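Local coordinates for adherence and virulence protein A (Streptococcus pneumoniae, PDB 6PON) that binds fibronectin and probably contributes to the adherence and virulence of pneumococci, at residues B[18-23]-B[89-94]; B[24-29]-B[36-41]; B[50-55]-B[127-132]; B[99-104]-B[115-120]. One frame throughout, in Å; residues are numbered along the deposited sequence.

Contact 1: residues B[18-23]-B[89-94]; sequences ELVNGR and ESIEQV
L19 and V20, where helix 5-19 gives way to a loop, make a small apolar contact with I91 of strand 87-93, seating the end of the N-terminal helix against an outermost strand of the five-stranded sheet. The tip of I91 does the reaching: its chain is extended (chi2 171°), and CD1 comes to 3.7 Å from CB of L19. V20 divides its two methyls between neighbouring residues. CG1, anti to the backbone N (chi1 168°), rests on the carbonyl oxygen of E89 at 3.6 Å, while CG2 lies 4.2 Å from CG1 of I91. E89 O accepts a hydrogen bond from a water 2.6 Å away, and the same water donates one to N21 OD1, forming a polar bridge beside the apolar patch. The loop is brought round by a type II beta turn from L19 to G22, closed by G22 N and L19 O at 2.7 Å, with N21 at the positive phi of its third position. I91 packs further on V12 of the helix and V100 of the adjoining strand. The helix thus ends in a type II turn whose V20 packs over the carbonyl of E89, at the classic beta bulge where E89 and S90 both face T103.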
# COMPACT_ATOMS: atom_id res chain seq x y z
N GLU B 18 31.38 -9.88 -12.82
CA GLU B 18 32.38 -9.62 -13.85
C GLU B 18 33.80 -9.89 -13.40
O GLU B 18 34.66 -10.17 -14.24
CB GLU B 18 32.27 -8.19 -14.37
CG GLU B 18 31.03 -7.96 -15.19
CD GLU B 18 31.31 -7.98 -16.68
OE1 GLU B 18 30.66 -8.77 -17.39
OE2 GLU B 18 32.17 -7.21 -17.16
N LEU B 19 34.05 -9.89 -12.10
CA LEU B 19 35.41 -9.82 -11.61
C LEU B 19 35.85 -10.99 -10.75
O LEU B 19 37.04 -11.31 -10.74
CB LEU B 19 35.60 -8.52 -10.81
CG LEU B 19 35.44 -7.25 -11.64
CD1 LEU B 19 35.73 -6.01 -10.81
CD2 LEU B 19 36.34 -7.31 -12.87
N VAL B 20 34.93 -11.65 -10.03
CA VAL B 20 35.34 -12.68 -9.09
C VAL B 20 36.10 -13.76 -9.85
O VAL B 20 35.76 -14.11 -10.98
CB VAL B 20 34.13 -13.23 -8.31
CG1 VAL B 20 34.47 -14.49 -7.53
CG2 VAL B 20 33.65 -12.20 -7.32
N ASN B 21 37.19 -14.24 -9.24
CA ASN B 21 38.13 -15.20 -9.81
C ASN B 21 38.95 -14.60 -10.93
O ASN B 21 39.67 -15.33 -11.63
CB ASN B 21 37.44 -16.47 -10.30
CG ASN B 21 36.90 -17.29 -9.17
OD1 ASN B 21 37.60 -17.56 -8.19
ND2 ASN B 21 35.63 -17.67 -9.27
N GLY B 22 38.87 -13.28 -11.14
CA GLY B 22 39.81 -12.61 -12.00
C GLY B 22 41.16 -12.45 -11.35
O GLY B 22 41.38 -12.80 -10.18
N ARG B 23 42.09 -11.89 -12.12
CA ARG B 23 43.45 -11.65 -11.66
C ARG B 23 43.74 -10.17 -11.82
O ARG B 23 43.46 -9.59 -12.87
CB ARG B 23 44.47 -12.46 -12.47
CG ARG B 23 44.49 -13.95 -12.13
CD ARG B 23 45.22 -14.20 -10.79
NE ARG B 23 45.17 -15.62 -10.40
CZ ARG B 23 45.76 -16.13 -9.31
NH1 ARG B 23 46.46 -15.35 -8.48
NH2 ARG B 23 45.65 -17.43 -9.05
N GLU B 89 38.88 -13.06 -4.75
CA GLU B 89 38.13 -14.18 -4.19
C GLU B 89 36.66 -13.87 -3.97
O GLU B 89 35.81 -14.72 -4.24
CB GLU B 89 38.79 -14.65 -2.90
CG GLU B 89 39.96 -15.58 -3.20
CD GLU B 89 40.74 -15.96 -1.97
OE1 GLU B 89 40.62 -15.28 -0.93
OE2 GLU B 89 41.49 -16.96 -2.06
N SER B 90 36.35 -12.67 -3.49
CA SER B 90 34.97 -12.27 -3.21
C SER B 90 34.88 -10.76 -3.28
O SER B 90 35.87 -10.05 -3.04
CB SER B 90 34.53 -12.76 -1.83
OG SER B 90 35.25 -12.06 -0.82
N ILE B 91 33.69 -10.25 -3.63
CA ILE B 91 33.43 -8.81 -3.64
C ILE B 91 32.11 -8.59 -2.92
O ILE B 91 31.07 -9.06 -3.38
CB ILE B 91 33.39 -8.23 -5.06
CG1 ILE B 91 34.72 -8.41 -5.77
CG2 ILE B 91 33.03 -6.74 -5.02
CD1 ILE B 91 34.67 -8.05 -7.23
N GLU B 92 32.15 -7.86 -1.81
CA GLU B 92 31.03 -7.85 -0.88
C GLU B 92 30.76 -6.44 -0.38
O GLU B 92 31.68 -5.73 0.04
CB GLU B 92 31.30 -8.78 0.33
CG GLU B 92 31.61 -10.25 -0.02
CD GLU B 92 30.45 -10.97 -0.71
OE1 GLU B 92 29.31 -10.45 -0.68
OE2 GLU B 92 30.68 -12.05 -1.30
N GLN B 93 29.49 -6.05 -0.43
CA GLN B 93 29.03 -4.88 0.30
C GLN B 93 28.81 -5.25 1.76
O GLN B 93 28.32 -6.33 2.07
CB GLN B 93 27.72 -4.37 -0.32
CG GLN B 93 27.13 -3.15 0.35
CD GLN B 93 25.84 -2.72 -0.31
OE1 GLN B 93 25.25 -3.48 -1.10
NE2 GLN B 93 25.41 -1.51 -0.02
N VAL B 94 29.19 -4.35 2.66
CA VAL B 94 28.85 -4.51 4.07
C VAL B 94 27.41 -4.06 4.26
O VAL B 94 27.11 -2.86 4.18
CB VAL B 94 29.78 -3.72 4.99
CG1 VAL B 94 29.42 -4.00 6.44
CG2 VAL B 94 31.23 -4.06 4.71
O HOH W 1 36.10 -17.07 -5.37

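Contact 2: residues B[24-29]-B[36-41]; sequences IQKINQ and VLQIRS
I24 meets I39, L37 and the backbone of Q38 across two antiparallel strands, and its side chain can be traced branch by branch. From CB, the CG2 methyl stands anti to the backbone N and comes to 4.0 Å from the carbonyl oxygen of Q38. The other branch, CG1 of I24, is anti to the carbonyl carbon (chi1 -61°) and lies alongside the I39 side chain, 3.9 Å from CG1 of I39. Beyond it the chain runs on extended (chi2 167°), placing CD1 at 4.1 Å from CD1 of L37, whose side chain it passes at a slant. I27 and L37 continue the same apolar face, side by side and pointing the same way, with CG1 of I27 3.7 Å from CD2 of L37.

The two strands form a beta hairpin interrupted by a classic beta bulge, in which Q25 and K26 both face Q38. The single oxygen Q38 O is gripped twice, by Q25 N at 2.7 Å and weakly by K26 N at 3.3 Å; Q38 N returns a bond to K26 O. Past the bulge the regular pattern resumes, and N28 and V36 exchange two backbone hydrogen bonds, V36 N to N28 O being 2.9 Å. On the opposite face CB of K26 touches CB of Q38 at 3.7 Å. The end of Q25 instead crosses the aliphatic part of R40, against its CB and CD. I24 and I39 also rest on I88 of strand 87-93, and I27 on L83 of helix 74-83.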
# COMPACT_ATOMS: atom_id res chain seq x y z
N ILE B 24 44.28 -9.55 -10.77
CA ILE B 24 44.68 -8.16 -10.83
C ILE B 24 46.03 -8.09 -11.53
O ILE B 24 47.01 -8.68 -11.06
CB ILE B 24 44.77 -7.53 -9.44
CG1 ILE B 24 43.41 -7.57 -8.74
CG2 ILE B 24 45.27 -6.10 -9.54
CD1 ILE B 24 43.49 -7.28 -7.28
N GLN B 25 46.08 -7.37 -12.65
CA GLN B 25 47.27 -7.32 -13.49
C GLN B 25 48.02 -6.00 -13.39
O GLN B 25 49.20 -5.97 -13.73
CB GLN B 25 46.89 -7.56 -14.96
CG GLN B 25 46.68 -9.02 -15.34
CD GLN B 25 46.14 -9.17 -16.75
OE1 GLN B 25 45.47 -8.28 -17.27
NE2 GLN B 25 46.42 -10.30 -17.37
N LYS B 26 47.37 -4.93 -12.96
CA LYS B 26 48.03 -3.63 -12.95
C LYS B 26 47.36 -2.76 -11.89
O LYS B 26 46.15 -2.87 -11.67
CB LYS B 26 47.99 -2.98 -14.34
CG LYS B 26 49.07 -1.96 -14.56
CD LYS B 26 48.94 -1.26 -15.92
CE LYS B 26 49.90 -0.04 -16.01
NZ LYS B 26 49.87 0.63 -17.35
N ILE B 27 48.15 -1.93 -11.21
CA ILE B 27 47.68 -1.16 -10.08
C ILE B 27 48.30 0.23 -10.18
O ILE B 27 49.53 0.36 -10.13
CB ILE B 27 48.04 -1.83 -8.74
CG1 ILE B 27 47.31 -3.16 -8.56
CG2 ILE B 27 47.72 -0.94 -7.56
CD1 ILE B 27 48.26 -4.34 -8.36
N ASN B 28 47.47 1.26 -10.32
CA ASN B 28 47.94 2.64 -10.42
C ASN B 28 47.04 3.57 -9.61
O ASN B 28 45.90 3.25 -9.28
CB ASN B 28 47.98 3.13 -11.86
CG ASN B 28 48.89 2.29 -12.72
OD1 ASN B 28 48.47 1.26 -13.25
ND2 ASN B 28 50.15 2.71 -12.85
N GLN B 29 47.60 4.76 -9.32
CA GLN B 29 46.97 5.85 -8.59
C GLN B 29 46.97 7.09 -9.49
O GLN B 29 47.82 7.98 -9.32
CB GLN B 29 47.72 6.11 -7.28
CG GLN B 29 47.20 7.22 -6.38
CD GLN B 29 48.01 7.32 -5.08
OE1 GLN B 29 49.04 6.66 -4.93
NE2 GLN B 29 47.53 8.15 -4.14
N VAL B 36 43.04 2.64 -9.50
CA VAL B 36 42.56 1.93 -10.68
C VAL B 36 43.28 0.59 -10.79
O VAL B 36 44.52 0.55 -10.78
CB VAL B 36 42.75 2.76 -11.96
CG1 VAL B 36 42.31 1.97 -13.19
CG2 VAL B 36 41.95 4.04 -11.86
N LEU B 37 42.52 -0.48 -10.92
CA LEU B 37 43.04 -1.83 -11.10
C LEU B 37 42.69 -2.34 -12.49
O LEU B 37 41.51 -2.31 -12.88
CB LEU B 37 42.46 -2.79 -10.05
CG LEU B 37 42.43 -2.40 -8.58
CD1 LEU B 37 41.93 -3.56 -7.74
CD2 LEU B 37 43.82 -1.98 -8.12
N GLN B 38 43.68 -2.82 -13.23
CA GLN B 38 43.41 -3.61 -14.42
C GLN B 38 43.24 -5.06 -13.98
O GLN B 38 44.13 -5.63 -13.33
CB GLN B 38 44.52 -3.48 -15.45
CG GLN B 38 44.09 -3.83 -16.87
CD GLN B 38 45.24 -4.38 -17.70
OE1 GLN B 38 45.26 -5.57 -18.04
NE2 GLN B 38 46.21 -3.52 -18.04
N ILE B 39 42.09 -5.66 -14.31
CA ILE B 39 41.75 -7.00 -13.86
C ILE B 39 41.39 -7.84 -15.07
O ILE B 39 40.53 -7.44 -15.86
CB ILE B 39 40.59 -6.99 -12.85
CG1 ILE B 39 40.99 -6.31 -11.54
CG2 ILE B 39 40.08 -8.40 -12.58
CD1 ILE B 39 39.79 -5.82 -10.73
N ARG B 40 42.04 -8.99 -15.21
CA ARG B 40 41.69 -9.95 -16.25
C ARG B 40 40.73 -10.97 -15.67
O ARG B 40 40.98 -11.52 -14.59
CB ARG B 40 42.94 -10.65 -16.79
CG ARG B 40 42.63 -11.76 -17.78
CD ARG B 40 43.86 -12.12 -18.60
NE ARG B 40 43.54 -13.03 -19.69
CZ ARG B 40 43.01 -12.66 -20.86
NH1 ARG B 40 42.73 -11.38 -21.11
NH2 ARG B 40 42.77 -13.58 -21.79
N SER B 41 39.65 -11.24 -16.40
CA SER B 41 38.58 -12.10 -15.92
C SER B 41 37.73 -12.54 -17.10
O SER B 41 37.40 -11.72 -17.95
CB SER B 41 37.73 -11.36 -14.90
OG SER B 41 37.15 -12.29 -14.01

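Contact 3: residues B[50-55]-B[127-132]; sequences LSAHPV and SNILLV
I129 holds CG1 anti to its carbonyl carbon (chi1 -61°) and CD1 anti to CA (chi2 172°), and this extended branch carries the terminal methyl onto the backbone of L50 and A52. CD1 lies 3.5 Å from the carbonyl oxygen of L50 and 3.8 Å from L50 CB, and it also reaches A52 N at 3.9 Å. Further back along the same branch, CG1 of I129 meets the methyl of A52 at 4.0 Å. That methyl serves two neighbours, since A52 CB is also 3.9 Å from CA of N128. S127 completes the apposition with its CB, 3.5 Å from the carbonyl oxygen of A52, while its hydroxyl, anti to the carbonyl carbon (chi1 -57°), is engaged elsewhere, by M123 N and G124 O.

The two segments thus meet through van der Waals contact, and the polar side chains find partners within their own segment or in residues outside the contact. N128 OD1 accepts the N-H of the next residue, I129, at 2.9 Å in the plane of the amide, on a lone pair, and its ND2 binds K144 O. Where strand 44-51 ends, S51 OG accepts from H53 N at 3.3 Å in an ST turn and is also bonded to E34 OE1.

The contact therefore joins the end of strand 44-51, in the four-stranded sheet, to the start of strand 128-133 in the five-stranded one. I120 of strand 113-121 touches both L50 and I129; farther along strand 128-133, L131 packs on L79, Y82 and L83 of helix 74-83, and L130 turns to V142 of strand 139-142.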
# COMPACT_ATOMS: atom_id res chain seq x y z
N LEU B 50 38.33 2.85 -8.01
CA LEU B 50 37.90 3.17 -6.65
C LEU B 50 38.33 4.59 -6.35
O LEU B 50 39.50 4.95 -6.52
CB LEU B 50 38.51 2.20 -5.63
CG LEU B 50 38.26 0.71 -5.80
CD1 LEU B 50 39.20 0.12 -6.85
CD2 LEU B 50 38.46 0.04 -4.45
N SER B 51 37.40 5.40 -5.89
CA SER B 51 37.68 6.81 -5.71
C SER B 51 37.31 7.20 -4.29
O SER B 51 36.18 6.97 -3.85
CB SER B 51 36.92 7.65 -6.74
OG SER B 51 37.07 9.03 -6.46
N ALA B 52 38.28 7.76 -3.57
CA ALA B 52 38.05 8.33 -2.25
C ALA B 52 37.85 9.83 -2.32
O ALA B 52 37.88 10.50 -1.28
CB ALA B 52 39.22 7.98 -1.33
N HIS B 53 37.64 10.37 -3.51
CA HIS B 53 37.38 11.79 -3.67
C HIS B 53 36.21 12.23 -2.79
O HIS B 53 35.15 11.57 -2.80
CB HIS B 53 37.08 12.10 -5.14
CG HIS B 53 36.95 13.57 -5.43
ND1 HIS B 53 35.77 14.27 -5.27
CD2 HIS B 53 37.86 14.47 -5.88
CE1 HIS B 53 35.95 15.53 -5.62
NE2 HIS B 53 37.21 15.67 -6.00
N PRO B 54 36.34 13.34 -2.05
CA PRO B 54 35.30 13.73 -1.09
C PRO B 54 33.91 13.95 -1.70
O PRO B 54 32.93 13.88 -0.96
CB PRO B 54 35.85 15.04 -0.49
CG PRO B 54 36.81 15.55 -1.53
CD PRO B 54 37.44 14.32 -2.11
N VAL B 55 33.80 14.20 -3.00
CA VAL B 55 32.52 14.39 -3.67
C VAL B 55 32.19 13.23 -4.59
O VAL B 55 31.06 12.73 -4.61
CB VAL B 55 32.50 15.72 -4.45
CG1 VAL B 55 31.13 15.96 -5.06
CG2 VAL B 55 32.90 16.85 -3.55
N SER B 127 35.81 9.60 3.20
CA SER B 127 36.04 8.51 2.27
C SER B 127 37.51 8.13 2.29
O SER B 127 38.39 8.97 2.51
CB SER B 127 35.63 8.88 0.86
OG SER B 127 34.27 9.27 0.82
N ASN B 128 37.77 6.83 2.10
CA ASN B 128 39.13 6.31 2.17
C ASN B 128 39.20 4.94 1.50
O ASN B 128 38.18 4.28 1.28
CB ASN B 128 39.62 6.24 3.62
CG ASN B 128 41.08 6.62 3.76
OD1 ASN B 128 41.90 6.34 2.88
ND2 ASN B 128 41.40 7.28 4.85
N ILE B 129 40.43 4.54 1.17
CA ILE B 129 40.71 3.26 0.52
C ILE B 129 41.85 2.62 1.30
O ILE B 129 42.88 3.25 1.53
CB ILE B 129 41.09 3.43 -0.96
CG1 ILE B 129 39.94 4.07 -1.75
CG2 ILE B 129 41.47 2.10 -1.60
CD1 ILE B 129 40.33 4.46 -3.20
N LEU B 130 41.64 1.37 1.72
CA LEU B 130 42.52 0.72 2.67
C LEU B 130 42.77 -0.70 2.22
O LEU B 130 41.87 -1.36 1.68
CB LEU B 130 41.91 0.71 4.10
CG LEU B 130 41.27 2.02 4.62
CD1 LEU B 130 39.76 2.11 4.30
CD2 LEU B 130 41.54 2.24 6.11
N LEU B 131 44.00 -1.16 2.41
CA LEU B 131 44.38 -2.55 2.24
C LEU B 131 44.69 -3.12 3.62
O LEU B 131 45.47 -2.53 4.38
CB LEU B 131 45.59 -2.69 1.31
CG LEU B 131 45.96 -4.14 0.96
CD1 LEU B 131 44.93 -4.80 0.00
CD2 LEU B 131 47.37 -4.24 0.43
N VAL B 132 44.05 -4.22 3.97
CA VAL B 132 44.14 -4.75 5.32
C VAL B 132 44.58 -6.19 5.22
O VAL B 132 44.03 -6.95 4.42
CB VAL B 132 42.79 -4.64 6.06
CG1 VAL B 132 42.88 -5.31 7.41
CG2 VAL B 132 42.41 -3.19 6.20

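Contact 4: residues B[99-104]-B[115-120]; sequences IVEITV and QATLII
I119 fits between I99 and E101 on the facing strand, each of its two branches finding a separate neighbour. Its CG2 touches CG2 of I99 at 3.9 Å, and its CG1 lies beside CG of E101, also at 3.9 Å; both of these partners run alongside I119 and point the same way. T117 adds a diagonal contact, its CG2 methyl pressing on CB of E101 at 3.8 Å. On the other face the side chains meet close to the backbone: CG2 of I120 abuts CB of V100 at 3.7 Å, and I102 and L118 stand CB to CB at 4.2 Å.

These strands form a beta hairpin at the heart of a five-stranded antiparallel meander, with V100, I102 and V104 paired to I120, L118 and A116 by two backbone hydrogen bonds each, L118 N to I102 O being 2.7 Å. The V104-A116 pair sets a branched side chain against a short one. With CG1 of V104 anti to the carbonyl carbon (chi1 -56°), CG2 is left between the backbone N and the carbonyl carbon; it overhangs the oxygen of A116 at 3.3 Å and approaches the A116 methyl at 4.2 Å. Nearby, the T103 methyl crosses the extended side chain of Q115, whose NE2 is hydrogen-bonded to E89 OE1. The face bearing I102 and I120 packs on L48 and L50 of strand 44-51, and A116 and L118 both touch L131.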
# COMPACT_ATOMS: atom_id res chain seq x y z
N ILE B 99 30.19 0.73 1.83
CA ILE B 99 31.48 0.09 2.07
C ILE B 99 31.56 -1.18 1.23
O ILE B 99 30.65 -2.02 1.29
CB ILE B 99 31.70 -0.28 3.55
CG1 ILE B 99 31.35 0.89 4.45
CG2 ILE B 99 33.14 -0.76 3.77
CD1 ILE B 99 31.61 0.63 5.88
N VAL B 100 32.66 -1.34 0.50
CA VAL B 100 32.90 -2.56 -0.28
C VAL B 100 34.21 -3.19 0.15
O VAL B 100 35.22 -2.51 0.33
CB VAL B 100 32.92 -2.29 -1.79
CG1 VAL B 100 33.24 -3.57 -2.52
CG2 VAL B 100 31.58 -1.73 -2.23
N GLU B 101 34.18 -4.52 0.29
CA GLU B 101 35.33 -5.31 0.66
C GLU B 101 35.62 -6.32 -0.44
O GLU B 101 34.73 -7.04 -0.89
CB GLU B 101 35.11 -6.01 2.00
CG GLU B 101 35.00 -5.02 3.16
CD GLU B 101 34.87 -5.69 4.50
OE1 GLU B 101 34.57 -6.90 4.54
OE2 GLU B 101 35.07 -5.01 5.52
N ILE B 102 36.88 -6.33 -0.87
CA ILE B 102 37.37 -7.18 -1.94
C ILE B 102 38.44 -8.06 -1.31
O ILE B 102 39.51 -7.56 -0.93
CB ILE B 102 37.95 -6.36 -3.10
CG1 ILE B 102 36.87 -5.46 -3.69
CG2 ILE B 102 38.59 -7.31 -4.13
CD1 ILE B 102 37.38 -4.43 -4.67
N THR B 103 38.17 -9.35 -1.21
CA THR B 103 39.14 -10.27 -0.66
C THR B 103 39.96 -10.87 -1.79
O THR B 103 39.43 -11.25 -2.84
CB THR B 103 38.46 -11.37 0.16
OG1 THR B 103 37.54 -10.77 1.07
CG2 THR B 103 39.48 -12.10 0.98
N VAL B 104 41.28 -10.92 -1.56
CA VAL B 104 42.24 -11.40 -2.55
C VAL B 104 43.22 -12.33 -1.86
O VAL B 104 43.48 -12.25 -0.66
CB VAL B 104 43.03 -10.26 -3.22
CG1 VAL B 104 42.09 -9.27 -3.85
CG2 VAL B 104 43.95 -9.60 -2.18
N GLN B 115 46.83 -13.47 2.15
CA GLN B 115 45.48 -12.96 1.91
C GLN B 115 45.37 -11.52 2.38
O GLN B 115 46.01 -11.12 3.36
CB GLN B 115 44.41 -13.79 2.63
CG GLN B 115 43.60 -14.73 1.74
CD GLN B 115 42.28 -15.23 2.40
OE1 GLN B 115 42.19 -15.37 3.62
NE2 GLN B 115 41.27 -15.49 1.57
N ALA B 116 44.54 -10.73 1.69
CA ALA B 116 44.33 -9.35 2.10
C ALA B 116 42.95 -8.90 1.63
O ALA B 116 42.36 -9.49 0.72
CB ALA B 116 45.42 -8.42 1.55
N THR B 117 42.45 -7.85 2.26
CA THR B 117 41.15 -7.28 1.92
C THR B 117 41.33 -5.84 1.48
O THR B 117 41.93 -5.03 2.21
CB THR B 117 40.19 -7.32 3.11
OG1 THR B 117 40.21 -8.62 3.72
CG2 THR B 117 38.76 -6.99 2.64
N LEU B 118 40.85 -5.51 0.29
CA LEU B 118 40.88 -4.14 -0.21
C LEU B 118 39.52 -3.53 0.07
O LEU B 118 38.50 -4.05 -0.40
CB LEU B 118 41.22 -4.12 -1.71
CG LEU B 118 41.27 -2.77 -2.42
CD1 LEU B 118 42.38 -1.89 -1.89
CD2 LEU B 118 41.39 -2.98 -3.92
N ILE B 119 39.50 -2.45 0.86
CA ILE B 119 38.27 -1.86 1.39
C ILE B 119 38.15 -0.43 0.89
O ILE B 119 39.08 0.37 1.05
CB ILE B 119 38.25 -1.86 2.92
CG1 ILE B 119 38.48 -3.25 3.51
CG2 ILE B 119 36.96 -1.21 3.43
CD1 ILE B 119 38.57 -3.26 5.05
N ILE B 120 36.98 -0.09 0.32
CA ILE B 120 36.66 1.30 0.01
C ILE B 120 35.48 1.72 0.87
O ILE B 120 34.47 1.02 0.93
CB ILE B 120 36.38 1.53 -1.49
CG1 ILE B 120 36.05 3.00 -1.74
CG2 ILE B 120 35.24 0.63 -2.04
CD1 ILE B 120 35.84 3.36 -3.21

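Overall arrangement
Contacts 1, 3 and 4 share the five-stranded sheet, with contact 4 in the middle: its centre lies about 9 Å from that of contact 1 and about 12 Å from that of contact 3. E89 N probably bonds T103 O (2.7 Å), tying contact 1 to contact 4, and I119 N probably bonds L130 O (2.7 Å), tying contact 4 to contact 3. Contact 2 lies in the four-stranded sheet, which contact 3 also reaches through strand 44-51; it follows 18-23 in the chain and is also tied to contact 1 by a probable R23 N to R40 O bond (2.7 Å). L37 CD1 touches L118 CD2 of contact 4 at 3.9 Å, an apolar meeting of the two sheets. Contacts 1 and 3 stay about 8 Å apart at their nearest atoms.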